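Side-chain contacts in dihydrofolate reductase (PDB 3IA4), which catalyses the NADPH-dependent reduction of 7,8-dihydrofolate to tetrahydrofolate, a step that probably feeds glycine, purine and DNA precursor synthesis: residues P26-L29 / Q30-K33; R53-P56 / G57-N60. All coordinates share one frame; numbering follows the deposited sequence.

Contact 1 of 2, residues P26-L29 / Q30-K33. With MTX (methotrexate), chain F.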
ATOM      1  N   PRO A  26       5.385 -12.269   8.490  1.00 13.92           N
ATOM      2  CA  PRO A  26       3.950 -12.527   8.467  1.00 15.28           C
ATOM      3  C   PRO A  26       3.161 -11.557   9.314  1.00 18.48           C
ATOM      4  O   PRO A  26       2.022 -11.250   8.960  1.00 18.07           O
ATOM      5  CB  PRO A  26       3.821 -13.926   9.117  1.00 19.32           C
ATOM      6  CG  PRO A  26       5.221 -14.338   9.510  1.00 18.79           C
ATOM      7  CD  PRO A  26       6.205 -13.421   8.883  1.00 16.98           C
ATOM      8  N   ALA A  27       3.698 -11.110  10.446  1.00 15.47           N
ATOM      9  CA  ALA A  27       2.930 -10.212  11.288  1.00 17.38           C
ATOM     10  C   ALA A  27       2.611  -8.890  10.629  1.00 16.13           C
ATOM     11  O   ALA A  27       1.663  -8.199  11.028  1.00 17.98           O
ATOM     12  CB  ALA A  27       3.684  -9.918  12.620  1.00 20.67           C
ATOM     13  N   GLU A  28       3.471  -8.462   9.709  1.00 13.89           N
ATOM     14  CA  GLU A  28       3.265  -7.197   9.017  1.00 15.74           C
ATOM     15  C   GLU A  28       1.984  -7.265   8.187  1.00 15.97           C
ATOM     16  O   GLU A  28       1.323  -6.247   7.996  1.00 16.54           O
ATOM     17  CB  GLU A  28       4.433  -6.871   8.111  1.00 15.74           C
ATOM     18  CG  GLU A  28       4.664  -5.376   7.996  1.00 14.62           C
ATOM     19  CD  GLU A  28       3.754  -4.667   6.984  1.00 16.98           C
ATOM     20  OE1 GLU A  28       3.506  -5.260   5.920  1.00 16.76           O
ATOM     21  OE2 GLU A  28       3.307  -3.519   7.263  1.00 14.15           O
ATOM     22  N   LEU A  29       1.617  -8.439   7.696  1.00 16.43           N
ATOM     23  CA  LEU A  29       0.358  -8.526   6.910  1.00 18.25           C
ATOM     24  C   LEU A  29      -0.837  -8.315   7.794  1.00 17.84           C
ATOM     25  O   LEU A  29      -1.917  -7.897   7.308  1.00 15.48           O
ATOM     26  CB  LEU A  29       0.165  -9.890   6.209  1.00 18.60           C
ATOM     27  CG  LEU A  29       1.194 -10.229   5.148  1.00 23.21           C
ATOM     28  CD1 LEU A  29       0.944 -11.655   4.548  1.00 28.33           C
ATOM     29  CD2 LEU A  29       1.192  -9.166   4.048  1.00 24.59           C
ATOM     30  N   GLN A  30      -0.686  -8.670   9.071  1.00 20.22           N
ATOM     31  CA  GLN A  30      -1.737  -8.408  10.058  1.00 18.55           C
ATOM     32  C   GLN A  30      -1.860  -6.909  10.310  1.00 17.63           C
ATOM     33  O   GLN A  30      -2.956  -6.400  10.530  1.00 16.37           O
ATOM     34  CB  GLN A  30      -1.473  -9.135  11.383  1.00 22.43           C
ATOM     35  CG  GLN A  30      -1.519 -10.651  11.214  1.00 20.11           C
ATOM     36  CD  GLN A  30      -2.810 -11.146  10.578  1.00 27.89           C
ATOM     37  OE1 GLN A  30      -3.908 -10.770  11.005  1.00 29.55           O
ATOM     38  NE2 GLN A  30      -2.685 -11.976   9.540  1.00 29.18           N
ATOM     39  N   LEU A  31      -0.732  -6.194  10.303  1.00 14.02           N
ATOM     40  CA  LEU A  31      -0.801  -4.746  10.398  1.00 14.87           C
ATOM     41  C   LEU A  31      -1.531  -4.179   9.195  1.00 16.47           C
ATOM     42  O   LEU A  31      -2.361  -3.270   9.317  1.00 13.72           O
ATOM     43  CB  LEU A  31       0.637  -4.174  10.479  1.00 15.68           C
ATOM     44  CG  LEU A  31       0.857  -2.673  10.665  1.00 18.40           C
ATOM     45  CD1 LEU A  31       2.307  -2.393  11.112  1.00 19.95           C
ATOM     46  CD2 LEU A  31       0.502  -1.930   9.344  1.00 21.33           C
ATOM     47  N   PHE A  32      -1.190  -4.677   8.007  1.00 14.03           N
ATOM     48  CA  PHE A  32      -1.845  -4.204   6.790  1.00 12.96           C
ATOM     49  C   PHE A  32      -3.370  -4.466   6.875  1.00 13.93           C
ATOM     50  O   PHE A  32      -4.237  -3.627   6.532  1.00 12.35           O
ATOM     51  CB  PHE A  32      -1.214  -4.923   5.582  1.00 12.92           C
ATOM     52  CG  PHE A  32      -1.992  -4.808   4.316  1.00 10.08           C
ATOM     53  CD1 PHE A  32      -1.863  -3.670   3.492  1.00 11.47           C
ATOM     54  CD2 PHE A  32      -2.875  -5.808   3.925  1.00 12.57           C
ATOM     55  CE1 PHE A  32      -2.572  -3.560   2.335  1.00 11.46           C
ATOM     56  CE2 PHE A  32      -3.624  -5.679   2.782  1.00 13.93           C
ATOM     57  CZ  PHE A  32      -3.449  -4.584   1.943  1.00 12.98           C
ATOM     58  N   LYS A  33      -3.696  -5.660   7.293  1.00 12.63           N
ATOM     59  CA  LYS A  33      -5.122  -5.994   7.415  1.00 14.78           C
ATOM     60  C   LYS A  33      -5.867  -5.077   8.390  1.00 15.46           C
ATOM     61  O   LYS A  33      -6.953  -4.558   8.057  1.00 14.82           O
ATOM     62  CB  LYS A  33      -5.261  -7.447   7.856  1.00 14.14           C
ATOM     63  CG  LYS A  33      -6.734  -7.895   7.826  1.00 20.11           C
ATOM     64  CD  LYS A  33      -6.804  -9.252   8.552  1.00 22.81           C
ATOM     65  CE  LYS A  33      -8.234  -9.771   8.607  1.00 32.00           C
ATOM     66  NZ  LYS A  33      -8.482 -10.804   7.536  1.00 38.27           N
TER
HETATM   67  N1  MTX F 164       2.137  -4.058   3.945  1.00 10.81           N
HETATM   68  C2  MTX F 164       1.885  -2.736   4.049  1.00  8.12           C
HETATM   69  NA2 MTX F 164       2.220  -2.134   5.205  1.00  9.73           N
HETATM   70  N3  MTX F 164       1.301  -2.050   3.022  1.00  8.82           N
HETATM   71  C4  MTX F 164       0.943  -2.683   1.864  1.00  8.50           C
HETATM   72  NA4 MTX F 164       0.420  -1.971   0.895  1.00  8.39           N
HETATM   73  C4A MTX F 164       1.160  -4.022   1.763  1.00 11.14           C
HETATM   74  N5  MTX F 164       0.762  -4.679   0.622  1.00 12.63           N
HETATM   75  C6  MTX F 164       0.997  -6.027   0.522  1.00 16.12           C
HETATM   76  C7  MTX F 164       1.587  -6.770   1.544  1.00 16.40           C
HETATM   77  N8  MTX F 164       1.965  -6.100   2.716  1.00 16.22           N
HETATM   78  C8A MTX F 164       1.748  -4.728   2.797  1.00 12.62           C
HETATM   79  C9  MTX F 164       0.569  -6.703  -0.775  1.00 18.05           C
HETATM   80  N10 MTX F 164       0.586  -8.164  -0.701  1.00 17.16           N
HETATM   81  CM  MTX F 164       1.581  -8.858  -1.555  1.00 23.53           C
HETATM   82  C11 MTX F 164      -2.129 -10.313   1.684  1.00 17.48           C
HETATM   83  C12 MTX F 164      -1.167 -10.987   0.944  1.00 20.13           C
HETATM   84  C13 MTX F 164      -0.282 -10.291   0.147  1.00 20.34           C
HETATM   85  C14 MTX F 164      -0.335  -8.897   0.113  1.00 19.97           C
HETATM   86  C15 MTX F 164      -1.295  -8.248   0.886  1.00 18.40           C
HETATM   87  C16 MTX F 164      -2.241  -8.924   1.607  1.00 20.82           C
HETATM   88  C   MTX F 164      -3.059 -10.994   2.594  1.00 24.75           C
HETATM   89  O   MTX F 164      -3.425 -12.316   2.396  1.00 24.98           O
HETATM   90  N   MTX F 164      -3.479 -10.279   3.636  1.00 21.90           N
HETATM   91  CA  MTX F 164      -4.497 -10.710   4.551  1.00 23.72           C
HETATM   92  CT  MTX F 164      -5.539  -9.622   4.681  1.00 21.41           C
HETATM   93  O1  MTX F 164      -5.194  -8.413   4.521  1.00 19.03           O
HETATM   94  O2  MTX F 164      -6.719  -9.935   4.980  1.00 21.97           O
HETATM   95  CB  MTX F 164      -3.938 -10.972   5.956  1.00 24.85           C
HETATM   96  CG  MTX F 164      -2.904 -12.097   5.947  1.00 27.56           C
HETATM   97  CD  MTX F 164      -3.478 -13.481   5.627  1.00 34.36           C
HETATM   98  OE1 MTX F 164      -2.737 -14.508   5.620  1.00 40.21           O
HETATM   99  OE2 MTX F 164      -4.687 -13.641   5.361  1.00 35.22           O
HETATM  100  O   HOH W   1       0.117 -12.935   8.592  1.00 24.65           O
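Leu29 and Lys33 are joined across one helical turn: the backbone N of Lys33 gives a hydrogen bond to Leu29 O at 2.9 Å, while Ala27 with Leu31 and Glu28 with Phe32 make the same i to i+4 bond. A water bridges Pro26 O and Gln30 NE2 on the partly exposed side.

The side chain of Phe32 runs from the helix to methotrexate. Its CB rests against Leu29 O, 3.5 Å away, and with CG anti to the backbone N (chi1 165°) the ring is carried off the helix to the inhibitor. CG faces C8A and C4A of the pteridine. CD1 comes within 3.4 Å of C4, CE1 meets C4 and the amino nitrogen NA4, and N5 lies over one face of the ring. The other rim, CD2 and CE2, reaches the benzoyl carbon C16 and the carboxylate O1. A flat hydrocarbon suits the inside of the ligand's bend, where one face of the ring looks onto both the pteridine and the benzoyl group. At the pteridine rim, displaced to the same side as Phe32, Leu29 CD2 lies 3.4 Å from N8.

Glu28 OE2 takes an almost straight bond from NA2 (2.7 Å, 176°) and is also hydrogen-bonded to Thr115, and OE1 lies 2.7 Å from N1. Lys33 lays its chain along the alpha-carboxylate and gives a bond from NZ to O2. Thus one helix in the dihydrofolate reductase fold reads three features of the antifolate: the diaminopyrimidine edge through a carboxylate, the aromatic middle through hydrocarbon, and the glutamate end through a cationic amine.

Contact 2 of 2, residues R53-P56 / G57-N60. With MTX (methotrexate), chain F.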
ATOM      1  N   ARG A  53      -5.539 -12.996  -4.906  1.00 18.02           N
ATOM      2  CA  ARG A  53      -6.972 -13.158  -4.694  1.00 21.31           C
ATOM      3  C   ARG A  53      -7.529 -11.791  -4.354  1.00 17.23           C
ATOM      4  O   ARG A  53      -6.788 -10.905  -3.920  1.00 17.43           O
ATOM      5  CB  ARG A  53      -7.207 -14.072  -3.502  1.00 19.23           C
ATOM      6  CG  ARG A  53      -6.456 -13.597  -2.207  1.00 22.89           C
ATOM      7  CD  ARG A  53      -7.062 -14.190  -0.928  1.00 26.14           C
ATOM      8  NE  ARG A  53      -6.248 -13.830   0.244  1.00 26.11           N
ATOM      9  CZ  ARG A  53      -6.655 -13.933   1.502  1.00 24.91           C
ATOM     10  NH1 ARG A  53      -7.868 -14.410   1.794  1.00 27.48           N
ATOM     11  NH2 ARG A  53      -5.828 -13.583   2.480  1.00 26.57           N
ATOM     12  N   PRO A  54      -8.845 -11.632  -4.430  1.00 17.43           N
ATOM     13  CA  PRO A  54      -9.475 -10.482  -3.789  1.00 16.82           C
ATOM     14  C   PRO A  54      -9.344 -10.615  -2.261  1.00 15.54           C
ATOM     15  O   PRO A  54      -9.467 -11.716  -1.679  1.00 16.78           O
ATOM     16  CB  PRO A  54     -10.966 -10.621  -4.187  1.00 18.06           C
ATOM     17  CG  PRO A  54     -10.989 -11.631  -5.239  1.00 19.02           C
ATOM     18  CD  PRO A  54      -9.836 -12.537  -5.022  1.00 19.49           C
ATOM     19  N   LEU A  55      -9.073  -9.496  -1.590  1.00 15.15           N
ATOM     20  CA  LEU A  55      -9.033  -9.511  -0.141  1.00 14.76           C
ATOM     21  C   LEU A  55     -10.444  -9.312   0.461  1.00 15.69           C
ATOM     22  O   LEU A  55     -11.195  -8.363   0.110  1.00 16.61           O
ATOM     23  CB  LEU A  55      -8.087  -8.425   0.378  1.00 13.08           C
ATOM     24  CG  LEU A  55      -6.618  -8.740   0.001  1.00 15.16           C
ATOM     25  CD1 LEU A  55      -5.714  -7.553   0.399  1.00 15.65           C
ATOM     26  CD2 LEU A  55      -6.198 -10.017   0.712  1.00 18.68           C
ATOM     27  N   PRO A  56     -10.822 -10.163   1.414  1.00 16.36           N
ATOM     28  CA  PRO A  56     -12.165  -9.943   2.011  1.00 13.43           C
ATOM     29  C   PRO A  56     -12.326  -8.674   2.835  1.00 18.32           C
ATOM     30  O   PRO A  56     -11.359  -8.112   3.375  1.00 17.80           O
ATOM     31  CB  PRO A  56     -12.389 -11.216   2.902  1.00 17.84           C
ATOM     32  CG  PRO A  56     -11.311 -12.196   2.444  1.00 23.17           C
ATOM     33  CD  PRO A  56     -10.153 -11.390   1.877  1.00 19.21           C
ATOM     34  N   GLY A  57     -13.555  -8.170   2.967  1.00 15.22           N
ATOM     35  CA  GLY A  57     -13.841  -7.101   3.916  1.00 14.37           C
ATOM     36  C   GLY A  57     -13.477  -5.728   3.365  1.00 13.17           C
ATOM     37  O   GLY A  57     -13.518  -4.734   4.088  1.00 16.66           O
ATOM     38  N   ARG A  58     -13.086  -5.735   2.091  1.00 14.50           N
ATOM     39  CA  ARG A  58     -12.644  -4.536   1.369  1.00 14.39           C
ATOM     40  C   ARG A  58     -13.159  -4.516  -0.039  1.00 11.65           C
ATOM     41  O   ARG A  58     -13.145  -5.530  -0.695  1.00 15.13           O
ATOM     42  CB  ARG A  58     -11.093  -4.508   1.366  1.00 14.19           C
ATOM     43  CG  ARG A  58     -10.496  -4.083   2.727  1.00 14.68           C
ATOM     44  CD  ARG A  58      -9.133  -4.688   3.015  1.00 14.03           C
ATOM     45  NE  ARG A  58      -9.304  -6.106   3.304  1.00 13.52           N
ATOM     46  CZ  ARG A  58      -8.342  -6.900   3.776  1.00 18.92           C
ATOM     47  NH1 ARG A  58      -7.077  -6.441   4.010  1.00 14.31           N
ATOM     48  NH2 ARG A  58      -8.628  -8.179   3.966  1.00 14.68           N
ATOM     49  N   LEU A  59     -13.566  -3.321  -0.556  1.00 12.24           N
ATOM     50  CA  LEU A  59     -13.838  -3.151  -1.985  1.00 13.32           C
ATOM     51  C   LEU A  59     -12.487  -3.161  -2.688  1.00 15.70           C
ATOM     52  O   LEU A  59     -11.687  -2.273  -2.421  1.00 16.62           O
ATOM     53  CB  LEU A  59     -14.540  -1.800  -2.241  1.00 16.90           C
ATOM     54  CG  LEU A  59     -14.748  -1.424  -3.711  1.00 19.07           C
ATOM     55  CD1 LEU A  59     -15.417  -2.549  -4.508  1.00 21.26           C
ATOM     56  CD2 LEU A  59     -15.499  -0.034  -3.868  1.00 19.31           C
ATOM     57  N   ASN A  60     -12.236  -4.170  -3.527  1.00 13.33           N
ATOM     58  CA  ASN A  60     -10.924  -4.257  -4.198  1.00 11.57           C
ATOM     59  C   ASN A  60     -11.039  -3.555  -5.558  1.00 10.96           C
ATOM     60  O   ASN A  60     -11.751  -4.025  -6.420  1.00 15.72           O
ATOM     61  CB  ASN A  60     -10.486  -5.726  -4.446  1.00 15.24           C
ATOM     62  CG  ASN A  60     -10.039  -6.462  -3.177  1.00 16.38           C
ATOM     63  OD1 ASN A  60      -9.027  -7.143  -3.195  1.00 16.45           O
ATOM     64  ND2 ASN A  60     -10.825  -6.397  -2.105  1.00 18.70           N
TER
HETATM   65  N1  MTX F 164       2.137  -4.058   3.945  1.00 10.81           N
HETATM   66  C2  MTX F 164       1.885  -2.736   4.049  1.00  8.12           C
HETATM   67  NA2 MTX F 164       2.220  -2.134   5.205  1.00  9.73           N
HETATM   68  N3  MTX F 164       1.301  -2.050   3.022  1.00  8.82           N
HETATM   69  C4  MTX F 164       0.943  -2.683   1.864  1.00  8.50           C
HETATM   70  NA4 MTX F 164       0.420  -1.971   0.895  1.00  8.39           N
HETATM   71  C4A MTX F 164       1.160  -4.022   1.763  1.00 11.14           C
HETATM   72  N5  MTX F 164       0.762  -4.679   0.622  1.00 12.63           N
HETATM   73  C6  MTX F 164       0.997  -6.027   0.522  1.00 16.12           C
HETATM   74  C7  MTX F 164       1.587  -6.770   1.544  1.00 16.40           C
HETATM   75  N8  MTX F 164       1.965  -6.100   2.716  1.00 16.22           N
HETATM   76  C8A MTX F 164       1.748  -4.728   2.797  1.00 12.62           C
HETATM   77  C9  MTX F 164       0.569  -6.703  -0.775  1.00 18.05           C
HETATM   78  N10 MTX F 164       0.586  -8.164  -0.701  1.00 17.16           N
HETATM   79  CM  MTX F 164       1.581  -8.858  -1.555  1.00 23.53           C
HETATM   80  C11 MTX F 164      -2.129 -10.313   1.684  1.00 17.48           C
HETATM   81  C12 MTX F 164      -1.167 -10.987   0.944  1.00 20.13           C
HETATM   82  C13 MTX F 164      -0.282 -10.291   0.147  1.00 20.34           C
HETATM   83  C14 MTX F 164      -0.335  -8.897   0.113  1.00 19.97           C
HETATM   84  C15 MTX F 164      -1.295  -8.248   0.886  1.00 18.40           C
HETATM   85  C16 MTX F 164      -2.241  -8.924   1.607  1.00 20.82           C
HETATM   86  C   MTX F 164      -3.059 -10.994   2.594  1.00 24.75           C
HETATM   87  O   MTX F 164      -3.425 -12.316   2.396  1.00 24.98           O
HETATM   88  N   MTX F 164      -3.479 -10.279   3.636  1.00 21.90           N
HETATM   89  CA  MTX F 164      -4.497 -10.710   4.551  1.00 23.72           C
HETATM   90  CT  MTX F 164      -5.539  -9.622   4.681  1.00 21.41           C
HETATM   91  O1  MTX F 164      -5.194  -8.413   4.521  1.00 19.03           O
HETATM   92  O2  MTX F 164      -6.719  -9.935   4.980  1.00 21.97           O
HETATM   93  CB  MTX F 164      -3.938 -10.972   5.956  1.00 24.85           C
HETATM   94  CG  MTX F 164      -2.904 -12.097   5.947  1.00 27.56           C
HETATM   95  CD  MTX F 164      -3.478 -13.481   5.627  1.00 34.36           C
HETATM   96  OE1 MTX F 164      -2.737 -14.508   5.620  1.00 40.21           O
HETATM   97  OE2 MTX F 164      -4.687 -13.641   5.361  1.00 35.22           O
HETATM   98  O   HOH W   2      -6.344  -7.976  -3.849  1.00 24.16           O
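A bend at chi3 (-72°) turns the guanidinium of Arg58 back so that one face covers Leu55 CB and its edge meets Pro56 O, and Asn60, with CG beside its own backbone N (chi1 -73°), swings its amide across to Leu55. Arg58 grips Pro56 O side-on with two nitrogens, NE at 2.9 Å and NH2 at 2.8 Å, the oxygen lying in the guanidinium plane. The outer edge serves methotrexate: NH1 bonds O1 of the alpha-carboxylate at 2.8 Å, and NH2 reaches O2 in a nearly straight bond (178°). Leu55 CB sits over one face, 3.6 Å from NH2. Only arginine has the spread of in-plane N-H groups for this double duty, and it holds the alpha-carboxylate in related reductases too. A methionine here would probably leave both carboxylate oxygens without these donors and Pro56 O without its two side-chain bonds. Arg53, its chain extended, holds the benzoyl oxygen O through NH2 at 2.7 Å.

The chain reverses in a type II beta turn from Leu55 to Arg58, where proline fits the second position and glycine the third, since a CB there would strike Pro56 O. Asn60 mimics a backbone partner across it: OD1 accepts from Leu55 N at 2.8 Å, and ND2 donates to Leu55 O, on a lone pair, and to Arg58 O. A water joins OD1 to Arg53 O.

This loop links helix 45-51 to strand 60-63. Leu55 and Asn60 pack on Ile41 of strand 41-44, Asn60 also meets Met43 and Val74, and Arg58 NH1 is hydrogen-bonded to Thr36 of helix 26-36.

Both contacts line the methotrexate pocket, but they are built from different elements. Contact 1 is two turns of one helix and contains no fully exposed residue; contact 2 is an irregular loop whose turn residues, Pro56 and Gly57, lie at the surface. In the helix, backbone bonds satisfy the main chain and side chains are left to the ligand; in the loop, side chains of arginine and asparagine take over much of that bonding. The two meet directly, Phe32 CE2 packing 3.7 Å from Leu55 CD1. Contact 1 supplies a carboxylate and hydrocarbon to the pteridine, contact 2 the guanidinium groups, and Lys33 joins Arg58 at the alpha-carboxylate.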